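Local atomic coordinates of secretin XcpQ (Pseudomonas aeruginosa, PDB entry 4E9J), a protein that forms the outer-membrane channel of a type II secretion system, through which proteins such as elastase LasB are exported. Residues I129-P134 with R168-K173; D190-L195 with A210-D215. All coordinates share one frame; numbering follows the deposited sequence.

Contact 1 (I129-P134 with R168-K173); sequences IPLIRP and RQLDQK
The backbones of helix 125-132 and helix 157-171 stay well apart where L131 and L170 face each other, with 8.5 Å between their CA atoms, so side chains alone bridge the gap. L170 does the reaching. Its CG lies anti to the carbonyl carbon (chi1 -71°), and the nearly extended second torsion sends CD1 across into a notch between two consecutive residues. L131 CB and I132 CG2, adjacent along the chain, each lie 3.9 Å from L170 CD1 and meet it from directions less than a right angle apart. The I132 branch offered is the one anti to its own carbonyl carbon, and its chain runs at a slant to that of L170. The L131 isobutyl end comes alongside the other branch of L170, with L131 CD1 4.3 Å from L170 CD2.

The two helices belong to N1, whose strand-helix-strand-strand-helix order is that of a KH-like fold: both helices pack on the three N1 strands 114-119, 150-155 and 141-145, a sheet that runs on into strand 55-61 through 114-119, and I132 also touches L151 and I153 of strand 150-155. All three touching residues are buried, and the join is wholly apolar, covering just 109 Å² in total.

Helix 125-132 is kinked at P130 and L131, and the carbonyl of I129 accepts from I132 N at 3.2 Å and from R133 N at 2.9 Å. Opposite, L170 O receives K173 N at 3.0 Å and also a hydrogen bond from H176 NE2, while the carboxylate of D171 takes the backbone N-H groups of Q122 and S123.

Contact 2 (D190-L195 with A210-D215); sequences DAAEVL and AQVIAD
V212 and A214 point from one face of the antiparallel three-stranded sheet towards A192 and L195 of helix 188-201, while I213, between them in sequence, points away on the other face; strand 211-215 is an outermost strand of this sheet. This is the helix-on-sheet layer of N2, a second strand-helix-strand-strand-helix unit of KH-like fold. The axes of helix segment 190-195 and strand 211-215 run nearly antiparallel, at 167°, and come within 8.6 Å.

The nearest CA atoms across the contact belong to two alanines, A192 and A214, 6.2 Å apart, and A192 CB touches two strand residues, lying 4.2 Å from A214 CB and equally far from V212 CG1. V212 spreads its two methyls between two helix residues about one turn apart: with CG1 anti to the backbone N (chi1 -174°), that branch goes to A192 and CG2 to L195. Further along the layer, L195 continues onto L221 of the sheet and onto L236 and L240 of helix 227-240, and V212 also meets N196 and M199.

The L195 chain crosses V212 at about a right angle, and V212 CG2 meets it at two points, 3.8 Å from L195 CB and 4.1 Å from L195 CD1.

How the contacts relate
Contact 1 lies in N1 and contact 2 in N2, the two following one another along the chain with centres 15 Å apart. They meet directly, because strand 211-215 turns one face to its own helix in contact 2 and the other to the N1 helices of contact 1. I213 CD1 packs 3.6 Å from L131 O, P134 CB approaches D215 OD1 at 3.7 Å, and L170 CD2 comes within 3.8 Å of Q211 NE2. L131 also rests on I222 and L224 of strand 220-224, so the leucines joining the N1 helices take part in the N1-N2 interface of this periplasmic piece as well.

Contact 1 (I129-P134 with R168-K173)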
loop_
_atom_site.group_PDB
_atom_site.type_symbol
_atom_site.label_atom_id
_atom_site.label_comp_id
_atom_site.label_asym_id
_atom_site.label_seq_id
_atom_site.Cartn_x
_atom_site.Cartn_y
_atom_site.Cartn_z
ATOM N N ILE A 129 3.094 -8.689 -5.401
ATOM C CA ILE A 129 2.584 -8.020 -4.182
ATOM C C ILE A 129 1.037 -7.887 -4.141
ATOM O O ILE A 129 0.419 -8.313 -3.157
ATOM C CB ILE A 129 3.284 -6.634 -3.966
ATOM C CG1 ILE A 129 4.808 -6.759 -3.654
ATOM C CG2 ILE A 129 2.530 -5.784 -2.916
ATOM C CD1 ILE A 129 5.262 -6.710 -2.200
ATOM N N PRO A 130 0.361 -7.308 -5.168
ATOM C CA PRO A 130 -1.118 -7.220 -5.077
ATOM C C PRO A 130 -1.821 -8.584 -5.105
ATOM O O PRO A 130 -2.958 -8.702 -4.641
ATOM C CB PRO A 130 -1.526 -6.314 -6.247
ATOM C CG PRO A 130 -0.257 -5.968 -6.988
ATOM C CD PRO A 130 0.878 -6.763 -6.439
ATOM N N LEU A 131 -1.139 -9.627 -5.615
ATOM C CA LEU A 131 -1.737 -10.959 -5.670
ATOM C C LEU A 131 -1.578 -11.722 -4.343
ATOM O O LEU A 131 -2.335 -12.651 -4.078
ATOM C CB LEU A 131 -1.115 -11.740 -6.814
ATOM C CG LEU A 131 -1.016 -10.994 -8.166
ATOM C CD1 LEU A 131 -0.422 -11.892 -9.207
ATOM C CD2 LEU A 131 -2.372 -10.446 -8.612
ATOM N N ILE A 132 -0.607 -11.342 -3.516
ATOM C CA ILE A 132 -0.404 -12.029 -2.241
ATOM C C ILE A 132 -0.921 -11.212 -1.061
ATOM O O ILE A 132 -1.142 -11.788 -0.005
ATOM C CB ILE A 132 1.064 -12.513 -2.049
ATOM C CG1 ILE A 132 2.057 -11.357 -2.100
ATOM C CG2 ILE A 132 1.414 -13.596 -3.108
ATOM C CD1 ILE A 132 3.384 -11.688 -1.534
ATOM N N ARG A 133 -1.125 -9.900 -1.219
ATOM C CA ARG A 133 -1.666 -9.082 -0.127
ATOM C C ARG A 133 -2.994 -9.631 0.458
ATOM O O ARG A 133 -3.077 -9.688 1.688
ATOM C CB ARG A 133 -1.798 -7.594 -0.492
ATOM C CG ARG A 133 -1.569 -6.697 0.720
ATOM C CD ARG A 133 -1.733 -5.228 0.408
ATOM N NE ARG A 133 -0.622 -4.657 -0.353
ATOM C CZ ARG A 133 0.564 -4.307 0.145
ATOM N NH1 ARG A 133 0.841 -4.501 1.433
ATOM N NH2 ARG A 133 1.490 -3.777 -0.645
ATOM N N PRO A 134 -3.965 -10.199 -0.306
ATOM C CA PRO A 134 -5.158 -10.767 0.369
ATOM C C PRO A 134 -4.855 -11.865 1.388
ATOM O O PRO A 134 -5.716 -12.211 2.203
ATOM C CB PRO A 134 -6.011 -11.339 -0.780
ATOM C CG PRO A 134 -5.417 -10.888 -2.019
ATOM C CD PRO A 134 -4.074 -10.305 -1.783
ATOM N N ARG A 168 5.473 -19.532 -5.214
ATOM C CA ARG A 168 6.111 -20.473 -6.144
ATOM C C ARG A 168 5.218 -20.787 -7.345
ATOM O O ARG A 168 5.720 -20.936 -8.456
ATOM C CB ARG A 168 6.508 -21.788 -5.445
ATOM N N GLN A 169 3.914 -20.906 -7.127
ATOM C CA GLN A 169 3.000 -21.206 -8.230
ATOM C C GLN A 169 2.785 -19.966 -9.097
ATOM O O GLN A 169 2.795 -20.078 -10.321
ATOM C CB GLN A 169 1.654 -21.740 -7.706
ATOM N N LEU A 170 2.577 -18.783 -8.463
ATOM C CA LEU A 170 2.360 -17.528 -9.210
ATOM C C LEU A 170 3.593 -17.161 -10.018
ATOM O O LEU A 170 3.463 -16.706 -11.155
ATOM C CB LEU A 170 2.018 -16.347 -8.305
ATOM C CG LEU A 170 0.674 -16.330 -7.658
ATOM C CD1 LEU A 170 0.622 -15.232 -6.571
ATOM C CD2 LEU A 170 -0.402 -16.177 -8.674
ATOM N N ASP A 171 4.785 -17.359 -9.436
ATOM C CA ASP A 171 6.068 -17.065 -10.101
ATOM C C ASP A 171 6.306 -17.825 -11.422
ATOM O O ASP A 171 7.061 -17.343 -12.270
ATOM C CB ASP A 171 7.236 -17.348 -9.146
ATOM C CG ASP A 171 8.543 -16.799 -9.641
ATOM O OD1 ASP A 171 8.560 -15.646 -10.093
ATOM O OD2 ASP A 171 9.555 -17.538 -9.602
ATOM N N GLN A 172 5.670 -18.991 -11.598
ATOM C CA GLN A 172 5.793 -19.773 -12.835
ATOM C C GLN A 172 4.935 -19.202 -13.966
ATOM O O GLN A 172 5.164 -19.553 -15.117
ATOM C CB GLN A 172 5.420 -21.261 -12.600
ATOM N N LYS A 173 3.943 -18.347 -13.652
ATOM C CA LYS A 173 3.060 -17.730 -14.656
ATOM C C LYS A 173 3.797 -16.621 -15.410
ATOM O O LYS A 173 4.621 -15.919 -14.818
ATOM C CB LYS A 173 1.795 -17.173 -13.980
#

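Contact 2 (D190-L195 with A210-D215)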
loop_
_atom_site.group_PDB
_atom_site.type_symbol
_atom_site.label_atom_id
_atom_site.label_comp_id
_atom_site.label_asym_id
_atom_site.label_seq_id
_atom_site.Cartn_x
_atom_site.Cartn_y
_atom_site.Cartn_z
ATOM N N ASP A 190 -17.888 -18.638 -1.927
ATOM C CA ASP A 190 -18.744 -19.471 -2.762
ATOM C C ASP A 190 -18.410 -19.225 -4.216
ATOM O O ASP A 190 -18.288 -20.176 -4.977
ATOM C CB ASP A 190 -20.230 -19.148 -2.560
ATOM C CG ASP A 190 -20.812 -19.625 -1.263
ATOM O OD1 ASP A 190 -20.190 -20.495 -0.619
ATOM O OD2 ASP A 190 -21.874 -19.109 -0.877
ATOM N N ALA A 191 -18.302 -17.939 -4.607
ATOM C CA ALA A 191 -18.006 -17.597 -6.000
ATOM C C ALA A 191 -16.682 -18.214 -6.434
ATOM O O ALA A 191 -16.613 -18.803 -7.505
ATOM C CB ALA A 191 -17.949 -16.083 -6.164
ATOM N N ALA A 192 -15.640 -18.112 -5.586
ATOM C CA ALA A 192 -14.324 -18.678 -5.929
ATOM C C ALA A 192 -14.396 -20.193 -6.139
ATOM O O ALA A 192 -13.908 -20.682 -7.145
ATOM C CB ALA A 192 -13.300 -18.335 -4.848
ATOM N N GLU A 193 -15.089 -20.909 -5.241
ATOM C CA GLU A 193 -15.267 -22.367 -5.335
ATOM C C GLU A 193 -16.018 -22.777 -6.605
ATOM O O GLU A 193 -15.604 -23.702 -7.277
ATOM C CB GLU A 193 -15.985 -22.892 -4.065
ATOM C CG GLU A 193 -15.837 -24.388 -3.827
ATOM C CD GLU A 193 -16.545 -24.847 -2.567
ATOM O OE1 GLU A 193 -17.799 -24.847 -2.559
ATOM O OE2 GLU A 193 -15.852 -25.168 -1.576
ATOM N N VAL A 194 -17.098 -22.076 -6.956
ATOM C CA VAL A 194 -17.849 -22.376 -8.192
ATOM C C VAL A 194 -16.972 -22.172 -9.434
ATOM O O VAL A 194 -16.997 -22.985 -10.357
ATOM C CB VAL A 194 -19.129 -21.502 -8.258
ATOM C CG1 VAL A 194 -19.721 -21.480 -9.666
ATOM C CG2 VAL A 194 -20.165 -22.007 -7.280
ATOM N N LEU A 195 -16.235 -21.064 -9.473
ATOM C CA LEU A 195 -15.371 -20.763 -10.605
ATOM C C LEU A 195 -14.237 -21.752 -10.741
ATOM O O LEU A 195 -14.000 -22.226 -11.847
ATOM C CB LEU A 195 -14.841 -19.325 -10.509
ATOM C CG LEU A 195 -15.922 -18.270 -10.684
ATOM C CD1 LEU A 195 -15.408 -16.900 -10.280
ATOM C CD2 LEU A 195 -16.504 -18.290 -12.092
ATOM N N ALA A 210 -7.298 -19.421 -16.949
ATOM C CA ALA A 210 -7.451 -18.321 -16.004
ATOM C C ALA A 210 -7.443 -18.862 -14.563
ATOM O O ALA A 210 -7.500 -20.065 -14.365
ATOM C CB ALA A 210 -8.718 -17.546 -16.292
ATOM N N GLN A 211 -7.282 -17.986 -13.575
ATOM C CA GLN A 211 -7.171 -18.379 -12.158
ATOM C C GLN A 211 -7.880 -17.318 -11.310
ATOM O O GLN A 211 -7.988 -16.184 -11.775
ATOM C CB GLN A 211 -5.677 -18.513 -11.810
ATOM C CG GLN A 211 -5.327 -18.590 -10.317
ATOM C CD GLN A 211 -3.837 -18.685 -10.075
ATOM O OE1 GLN A 211 -3.039 -18.923 -10.981
ATOM N NE2 GLN A 211 -3.424 -18.516 -8.835
ATOM N N VAL A 212 -8.403 -17.702 -10.116
ATOM C CA VAL A 212 -9.148 -16.821 -9.185
ATOM C C VAL A 212 -8.388 -16.727 -7.897
ATOM O O VAL A 212 -7.952 -17.766 -7.425
ATOM C CB VAL A 212 -10.560 -17.398 -8.816
ATOM C CG1 VAL A 212 -11.363 -16.396 -7.985
ATOM C CG2 VAL A 212 -11.367 -17.799 -10.021
ATOM N N ILE A 213 -8.311 -15.530 -7.272
ATOM C CA ILE A 213 -7.798 -15.324 -5.923
ATOM C C ILE A 213 -8.948 -14.618 -5.179
ATOM O O ILE A 213 -9.382 -13.532 -5.590
ATOM C CB ILE A 213 -6.493 -14.494 -5.850
ATOM C CG1 ILE A 213 -5.302 -15.333 -6.415
ATOM C CG2 ILE A 213 -6.218 -14.032 -4.413
ATOM C CD1 ILE A 213 -4.002 -14.567 -6.634
ATOM N N ALA A 214 -9.405 -15.245 -4.088
ATOM C CA ALA A 214 -10.444 -14.688 -3.247
ATOM C C ALA A 214 -9.820 -13.590 -2.360
ATOM O O ALA A 214 -8.719 -13.774 -1.881
ATOM C CB ALA A 214 -11.025 -15.802 -2.389
ATOM N N ASP A 215 -10.480 -12.456 -2.169
ATOM C CA ASP A 215 -10.020 -11.405 -1.251
ATOM C C ASP A 215 -11.199 -11.098 -0.374
ATOM O O ASP A 215 -12.019 -10.226 -0.668
ATOM C CB ASP A 215 -9.486 -10.185 -2.006
ATOM C CG ASP A 215 -9.008 -9.029 -1.143
ATOM O OD1 ASP A 215 -8.940 -9.195 0.093
ATOM O OD2 ASP A 215 -8.617 -7.989 -1.713
#